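Local coordinates for hypothetical protein PH1320 (Pyrococcus horikoshii, PDB 2E87), which binds guanine nucleotides and is probably a GTPase of the Obg/NOG1 family, though its cellular role is unknown, at residues 173-178 / 265-270; 251-256 / 284-289. All coordinates share one frame; numbering follows the deposited sequence.

Both contacts belong to the P-loop G domain, at the end of the elongated chain remote from its N-terminal helices, and their centres are about 9 Å apart. Along the sequence their segments alternate: the phosphate loop 173-178 comes first, then strand segment 251-256, helix segment 265-270 and strand segment 284-289. Strand 249-254, helix 264-277 and strand 283-287 form one beta-alpha-beta unit; contact 2 joins its two parallel strands, whereas contact 1 sets the phosphate loop against its helix. Ala173 pairs with Ile251 in the shared sheet, and Gln267 accepts a hydrogen bond from Asp255 N. GDP meets contact 1 through its beta-phosphate and contact 2 through its guanine and ribose.

Contact 1: 173-178 / 265-270; sequences AGHPNV and EEQIHL. With GDP (guanosine-5'-diphosphate), chain F.
The side-chain packing centres on the imidazole of His175, which reaches from the loop to helix 264-277. Its CG lies anti to the carbonyl carbon (chi1 -86°), and Leu270 CD2 sits over the ring centre in a CH-pi contact, 3.6 Å from the His175 centroid and 10° off the normal. Glu266 O lies at the ring edge, in its plane, 3.3 Å from His175 CE1, while ND1 packs against Gln267 CG at 3.6 Å. Phe262 adds a ring stack. An alanine in place of His175 would remove the imidazole, and with it the surface that Leu270 CD2 and Phe262 pack on, and would probably loosen the loop against the helix.

Gln267 OE1 accepts a hydrogen bond from Asp255 N and its NE2 donates to Phe262 O. Asn177 N donates to GDP O1B at 2.8 Å, and Val178 N gives a weak bond to GDP O2B at 3.1 Å.

The type II turn from His175 to Val178 presents these two amides to the beta-phosphate. The backbone angles of Gly174 would jam any CB against the carbonyl O of Ala173. This is the P-loop (Walker A) of a G domain, between strand 169-173 and helix 180-187.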
loop_
_atom_site.group_PDB
_atom_site.type_symbol
_atom_site.label_atom_id
_atom_site.label_comp_id
_atom_site.label_asym_id
_atom_site.label_seq_id
_atom_site.Cartn_x
_atom_site.Cartn_y
_atom_site.Cartn_z
ATOM N N ALA A 173 -15.934 14.951 2.891
ATOM C CA ALA A 173 -15.141 15.841 3.752
ATOM C C ALA A 173 -15.991 16.824 4.586
ATOM O O ALA A 173 -17.206 16.951 4.392
ATOM C CB ALA A 173 -14.145 16.624 2.896
ATOM N N GLY A 174 -15.336 17.513 5.513
ATOM C CA GLY A 174 -16.024 18.473 6.348
ATOM C C GLY A 174 -15.584 18.319 7.788
ATOM O O GLY A 174 -15.023 17.284 8.154
ATOM N N HIS A 175 -15.847 19.343 8.602
ATOM C CA HIS A 175 -15.481 19.336 10.013
ATOM C C HIS A 175 -16.097 18.170 10.773
ATOM O O HIS A 175 -16.984 17.466 10.279
ATOM C CB HIS A 175 -15.934 20.635 10.700
ATOM C CG HIS A 175 -14.957 21.757 10.585
ATOM N ND1 HIS A 175 -15.107 22.782 9.676
ATOM C CD2 HIS A 175 -13.808 22.010 11.257
ATOM C CE1 HIS A 175 -14.092 23.621 9.794
ATOM N NE2 HIS A 175 -13.289 23.176 10.747
ATOM N N PRO A 176 -15.639 17.960 12.007
ATOM C CA PRO A 176 -16.187 16.862 12.793
ATOM C C PRO A 176 -17.630 17.175 13.130
ATOM O O PRO A 176 -17.992 18.340 13.313
ATOM C CB PRO A 176 -15.298 16.854 14.037
ATOM C CG PRO A 176 -13.992 17.470 13.530
ATOM C CD PRO A 176 -14.512 18.599 12.704
ATOM N N ASN A 177 -18.447 16.134 13.190
ATOM C CA ASN A 177 -19.855 16.248 13.531
ATOM C C ASN A 177 -20.734 16.948 12.512
ATOM O O ASN A 177 -21.835 17.377 12.866
ATOM C CB ASN A 177 -20.042 16.966 14.875
ATOM C CG ASN A 177 -19.116 16.459 15.954
ATOM O OD1 ASN A 177 -19.079 15.267 16.249
ATOM N ND2 ASN A 177 -18.359 17.369 16.552
ATOM N N VAL A 178 -20.292 17.091 11.266
ATOM C CA VAL A 178 -21.171 17.752 10.305
ATOM C C VAL A 178 -22.116 16.763 9.622
ATOM O O VAL A 178 -23.018 17.167 8.908
ATOM C CB VAL A 178 -20.389 18.520 9.211
ATOM C CG1 VAL A 178 -19.549 19.609 9.833
ATOM C CG2 VAL A 178 -19.536 17.552 8.404
ATOM N N GLU A 265 -17.956 30.510 9.323
ATOM C CA GLU A 265 -16.726 31.062 8.739
ATOM C C GLU A 265 -15.566 30.056 8.790
ATOM O O GLU A 265 -14.780 29.970 7.856
ATOM C CB GLU A 265 -16.291 32.349 9.453
ATOM C CG GLU A 265 -17.395 33.380 9.700
ATOM C CD GLU A 265 -18.180 33.124 10.995
ATOM O OE1 GLU A 265 -17.568 33.115 12.114
ATOM O OE2 GLU A 265 -19.415 32.940 10.882
ATOM N N GLU A 266 -15.448 29.315 9.890
ATOM C CA GLU A 266 -14.387 28.321 10.018
ATOM C C GLU A 266 -14.610 27.152 9.041
ATOM O O GLU A 266 -13.660 26.591 8.500
ATOM C CB GLU A 266 -14.314 27.799 11.452
ATOM C CG GLU A 266 -13.803 28.811 12.481
ATOM C CD GLU A 266 -13.628 28.206 13.861
ATOM O OE1 GLU A 266 -13.666 26.959 13.979
ATOM O OE2 GLU A 266 -13.441 28.963 14.832
ATOM N N GLN A 267 -15.866 26.793 8.809
ATOM C CA GLN A 267 -16.166 25.715 7.884
ATOM C C GLN A 267 -15.788 26.192 6.495
ATOM O O GLN A 267 -15.280 25.419 5.693
ATOM C CB GLN A 267 -17.653 25.349 7.918
ATOM C CG GLN A 267 -18.110 24.667 9.188
ATOM C CD GLN A 267 -19.616 24.418 9.193
ATOM O OE1 GLN A 267 -20.157 23.814 8.267
ATOM N NE2 GLN A 267 -20.296 24.887 10.238
ATOM N N ILE A 268 -16.037 27.462 6.195
ATOM C CA ILE A 268 -15.672 27.977 4.873
ATOM C C ILE A 268 -14.143 27.975 4.701
ATOM O O ILE A 268 -13.630 27.642 3.637
ATOM C CB ILE A 268 -16.221 29.412 4.636
ATOM C CG1 ILE A 268 -17.707 29.354 4.291
ATOM C CG2 ILE A 268 -15.484 30.086 3.495
ATOM C CD1 ILE A 268 -18.370 30.734 4.272
ATOM N N HIS A 269 -13.405 28.332 5.741
ATOM C CA HIS A 269 -11.958 28.335 5.590
ATOM C C HIS A 269 -11.482 26.944 5.241
ATOM O O HIS A 269 -10.655 26.774 4.347
ATOM C CB HIS A 269 -11.274 28.818 6.864
ATOM C CG HIS A 269 -11.452 30.279 7.117
ATOM N ND1 HIS A 269 -11.186 30.861 8.339
ATOM C CD2 HIS A 269 -11.859 31.280 6.301
ATOM C CE1 HIS A 269 -11.421 32.159 8.262
ATOM N NE2 HIS A 269 -11.831 32.439 7.037
ATOM N N LEU A 270 -12.021 25.948 5.936
ATOM C CA LEU A 270 -11.624 24.572 5.695
ATOM C C LEU A 270 -11.997 24.161 4.285
ATOM O O LEU A 270 -11.198 23.539 3.586
ATOM C CB LEU A 270 -12.283 23.621 6.699
ATOM C CG LEU A 270 -11.728 22.196 6.632
ATOM C CD1 LEU A 270 -10.246 22.211 6.976
ATOM C CD2 LEU A 270 -12.489 21.300 7.592
HETATM P PB GDP F . -19.208 13.252 11.181
HETATM O O1B GDP F . -18.376 13.429 12.436
HETATM O O2B GDP F . -18.991 14.472 10.138
HETATM O O3B GDP F . -19.342 11.839 10.605
HETATM O O3A GDP F . -20.680 13.549 11.717
HETATM P PA GDP F . -21.879 12.515 12.045
HETATM O O1A GDP F . -22.284 11.750 10.833
HETATM O O2A GDP F . -21.395 11.510 13.219
HETATM O "O5'" GDP F . -23.119 13.411 12.537
HETATM C "C5'" GDP F . -22.729 14.115 13.732
HETATM C "C4'" GDP F . -23.971 14.405 14.595
HETATM O "O4'" GDP F . -24.954 15.174 13.804
HETATM C "C3'" GDP F . -24.751 13.165 15.037
HETATM O "O3'" GDP F . -25.269 12.879 16.339
HETATM C "C2'" GDP F . -25.709 12.931 13.852
HETATM O "O2'" GDP F . -26.859 12.225 14.357
HETATM C "C1'" GDP F . -26.181 14.358 13.661
HETATM N N9 GDP F . -26.756 14.597 12.329
HETATM C C8 GDP F . -26.327 14.090 11.130
HETATM N N7 GDP F . -27.087 14.523 10.158
HETATM C C5 GDP F . -28.046 15.334 10.668
HETATM C C6 GDP F . -29.143 16.083 10.111
HETATM O O6 GDP F . -29.370 16.068 8.906
HETATM N N1 GDP F . -29.929 16.820 10.968
HETATM C C2 GDP F . -29.672 16.840 12.335
HETATM N N2 GDP F . -30.472 17.581 13.162
HETATM N N3 GDP F . -28.669 16.148 12.857
HETATM C C4 GDP F . -27.841 15.394 12.072
#

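Contact 2: 251-256 / 284-289; sequences IYIFDP and LVVINK. With GDP (guanosine-5'-diphosphate), chain F.
Four backbone hydrogen bonds join segments 251-256 and 284-289, whose strands run parallel. Tyr252 N donates to Leu284 O at 3.0 Å, and Val286 N to Tyr252 O at 2.9 Å, each donor standing above the carbonyl plane. Phe254 N to Val286 O and Asn288 N to Phe254 O run nearly along the C=O axis, the last carrying the pairing past the strand end.

On one face, Ile251 and Leu284 lie side by side and Ile251 CG2 meets Val286 CG2, while Ile253 CG2 rests 3.5 Å from Asn288 CB. On the other, Val285 CG1 approaches the edge of the Phe254 ring, in its plane, 3.6 Å from CD1; Tyr252 CD2 lies over one face of that ring.

Beyond the strands, Lys289 bends at chi2 and chi4 so that NZ reaches Asp255 OD2 at 2.8 Å, a salt bridge entered from above the carboxylate plane. The bend also lays Lys289 CE 3.7 Å from GDP O4'. Asn288, its CG anti to the backbone N (chi1 -160°), brings ND2 to 3.3 Å from GDP N7.

In the second shell, Ala317 N and Val178 O hold the two ends of the Asn288 amide; Ser257 OG and Cys260 N hold the Asp255 carboxylate. Helix 264-277 packs on the Tyr252 and Phe254 face, helix 323-350 on that of Ile251, Leu284 and Val286. Asn288, Lys289 and Asp291 match the NKxD guanine-recognition motif of G domains. The carboxylate, already gripped by two donors, would be expected to stabilise a charged lysine and to steady its alkyl chain along the nucleoside.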
loop_
_atom_site.group_PDB
_atom_site.type_symbol
_atom_site.label_atom_id
_atom_site.label_comp_id
_atom_site.label_asym_id
_atom_site.label_seq_id
_atom_site.Cartn_x
_atom_site.Cartn_y
_atom_site.Cartn_z
ATOM N N ILE A 251 -17.312 15.139 -1.873
ATOM C CA ILE A 251 -18.546 15.724 -1.353
ATOM C C ILE A 251 -18.144 16.504 -0.109
ATOM O O ILE A 251 -17.588 15.942 0.829
ATOM C CB ILE A 251 -19.588 14.673 -0.917
ATOM C CG1 ILE A 251 -20.239 14.013 -2.134
ATOM C CG2 ILE A 251 -20.677 15.351 -0.100
ATOM C CD1 ILE A 251 -21.188 12.878 -1.774
ATOM N N TYR A 252 -18.410 17.800 -0.105
ATOM C CA TYR A 252 -18.057 18.617 1.041
ATOM C C TYR A 252 -19.324 19.032 1.765
ATOM O O TYR A 252 -20.175 19.717 1.193
ATOM C CB TYR A 252 -17.300 19.869 0.611
ATOM C CG TYR A 252 -16.593 20.499 1.772
ATOM C CD1 TYR A 252 -15.271 20.170 2.054
ATOM C CD2 TYR A 252 -17.272 21.336 2.659
ATOM C CE1 TYR A 252 -14.638 20.647 3.199
ATOM C CE2 TYR A 252 -16.647 21.820 3.800
ATOM C CZ TYR A 252 -15.325 21.468 4.065
ATOM O OH TYR A 252 -14.683 21.924 5.191
ATOM N N ILE A 253 -19.439 18.619 3.022
ATOM C CA ILE A 253 -20.609 18.944 3.813
ATOM C C ILE A 253 -20.403 20.130 4.755
ATOM O O ILE A 253 -19.444 20.157 5.528
ATOM C CB ILE A 253 -21.050 17.761 4.693
ATOM C CG1 ILE A 253 -21.262 16.501 3.847
ATOM C CG2 ILE A 253 -22.326 18.134 5.431
ATOM C CD1 ILE A 253 -21.659 15.273 4.660
ATOM N N PHE A 254 -21.315 21.097 4.668
ATOM C CA PHE A 254 -21.339 22.275 5.538
ATOM C C PHE A 254 -22.495 22.040 6.518
ATOM O O PHE A 254 -23.474 21.383 6.167
ATOM C CB PHE A 254 -21.682 23.555 4.769
ATOM C CG PHE A 254 -20.548 24.138 3.984
ATOM C CD1 PHE A 254 -20.456 23.926 2.612
ATOM C CD2 PHE A 254 -19.593 24.937 4.608
ATOM C CE1 PHE A 254 -19.433 24.505 1.874
ATOM C CE2 PHE A 254 -18.571 25.520 3.885
ATOM C CZ PHE A 254 -18.487 25.307 2.515
ATOM N N ASP A 255 -22.382 22.579 7.730
ATOM C CA ASP A 255 -23.444 22.481 8.736
ATOM C C ASP A 255 -23.813 23.915 9.119
ATOM O O ASP A 255 -23.249 24.487 10.048
ATOM C CB ASP A 255 -22.971 21.714 9.980
ATOM C CG ASP A 255 -23.980 21.788 11.132
ATOM O OD1 ASP A 255 -25.124 22.239 10.890
ATOM O OD2 ASP A 255 -23.639 21.397 12.275
ATOM N N PRO A 256 -24.769 24.511 8.404
ATOM C CA PRO A 256 -25.201 25.891 8.670
ATOM C C PRO A 256 -25.719 26.165 10.080
ATOM O O PRO A 256 -25.749 27.307 10.514
ATOM C CB PRO A 256 -26.279 26.128 7.613
ATOM C CG PRO A 256 -25.911 25.192 6.522
ATOM C CD PRO A 256 -25.509 23.950 7.264
ATOM N N LEU A 284 -18.859 18.380 -4.952
ATOM C CA LEU A 284 -20.301 18.401 -4.802
ATOM C C LEU A 284 -20.523 18.913 -3.388
ATOM O O LEU A 284 -20.243 18.218 -2.408
ATOM C CB LEU A 284 -20.885 16.997 -4.937
ATOM C CG LEU A 284 -22.385 16.911 -4.621
ATOM C CD1 LEU A 284 -23.167 17.800 -5.592
ATOM C CD2 LEU A 284 -22.856 15.463 -4.716
ATOM N N VAL A 285 -20.987 20.150 -3.285
ATOM C CA VAL A 285 -21.240 20.758 -1.990
ATOM C C VAL A 285 -22.638 20.404 -1.498
ATOM O O VAL A 285 -23.629 20.528 -2.221
ATOM C CB VAL A 285 -21.131 22.282 -2.069
ATOM C CG1 VAL A 285 -21.385 22.875 -0.704
ATOM C CG2 VAL A 285 -19.755 22.684 -2.604
ATOM N N VAL A 286 -22.709 19.943 -0.262
ATOM C CA VAL A 286 -23.968 19.586 0.341
ATOM C C VAL A 286 -24.137 20.450 1.588
ATOM O O VAL A 286 -23.190 20.621 2.366
ATOM C CB VAL A 286 -23.976 18.085 0.735
ATOM C CG1 VAL A 286 -24.991 17.837 1.820
ATOM C CG2 VAL A 286 -24.318 17.220 -0.481
ATOM N N ILE A 287 -25.328 21.016 1.762
ATOM C CA ILE A 287 -25.639 21.834 2.939
ATOM C C ILE A 287 -26.550 20.965 3.815
ATOM O O ILE A 287 -27.745 20.822 3.541
ATOM C CB ILE A 287 -26.363 23.127 2.524
ATOM C CG1 ILE A 287 -25.483 23.902 1.553
ATOM C CG2 ILE A 287 -26.671 23.972 3.735
ATOM C CD1 ILE A 287 -25.994 25.291 1.221
ATOM N N ASN A 288 -25.968 20.379 4.859
ATOM C CA ASN A 288 -26.679 19.466 5.754
ATOM C C ASN A 288 -27.407 20.133 6.906
ATOM O O ASN A 288 -27.362 21.347 7.053
ATOM C CB ASN A 288 -25.689 18.433 6.298
ATOM C CG ASN A 288 -26.371 17.179 6.834
ATOM O OD1 ASN A 288 -27.338 16.675 6.252
ATOM N ND2 ASN A 288 -25.847 16.655 7.932
ATOM N N LYS A 289 -28.073 19.325 7.728
ATOM C CA LYS A 289 -28.838 19.837 8.867
ATOM C C LYS A 289 -29.905 20.882 8.471
ATOM O O LYS A 289 -30.172 21.805 9.235
ATOM C CB LYS A 289 -27.906 20.471 9.920
ATOM C CG LYS A 289 -27.312 19.524 10.955
ATOM C CD LYS A 289 -26.001 18.934 10.496
ATOM C CE LYS A 289 -25.375 18.085 11.599
ATOM N NZ LYS A 289 -24.858 18.898 12.736
HETATM P PB GDP F . -19.208 13.252 11.181
HETATM O O1B GDP F . -18.376 13.429 12.436
HETATM O O2B GDP F . -18.991 14.472 10.138
HETATM O O3B GDP F . -19.342 11.839 10.605
HETATM O O3A GDP F . -20.680 13.549 11.717
HETATM P PA GDP F . -21.879 12.515 12.045
HETATM O O1A GDP F . -22.284 11.750 10.833
HETATM O O2A GDP F . -21.395 11.510 13.219
HETATM O "O5'" GDP F . -23.119 13.411 12.537
HETATM C "C5'" GDP F . -22.729 14.115 13.732
HETATM C "C4'" GDP F . -23.971 14.405 14.595
HETATM O "O4'" GDP F . -24.954 15.174 13.804
HETATM C "C3'" GDP F . -24.751 13.165 15.037
HETATM O "O3'" GDP F . -25.269 12.879 16.339
HETATM C "C2'" GDP F . -25.709 12.931 13.852
HETATM O "O2'" GDP F . -26.859 12.225 14.357
HETATM C "C1'" GDP F . -26.181 14.358 13.661
HETATM N N9 GDP F . -26.756 14.597 12.329
HETATM C C8 GDP F . -26.327 14.090 11.130
HETATM N N7 GDP F . -27.087 14.523 10.158
HETATM C C5 GDP F . -28.046 15.334 10.668
HETATM C C6 GDP F . -29.143 16.083 10.111
HETATM O O6 GDP F . -29.370 16.068 8.906
HETATM N N1 GDP F . -29.929 16.820 10.968
HETATM C C2 GDP F . -29.672 16.840 12.335
HETATM N N2 GDP F . -30.472 17.581 13.162
HETATM N N3 GDP F . -28.669 16.148 12.857
HETATM C C4 GDP F . -27.841 15.394 12.072
#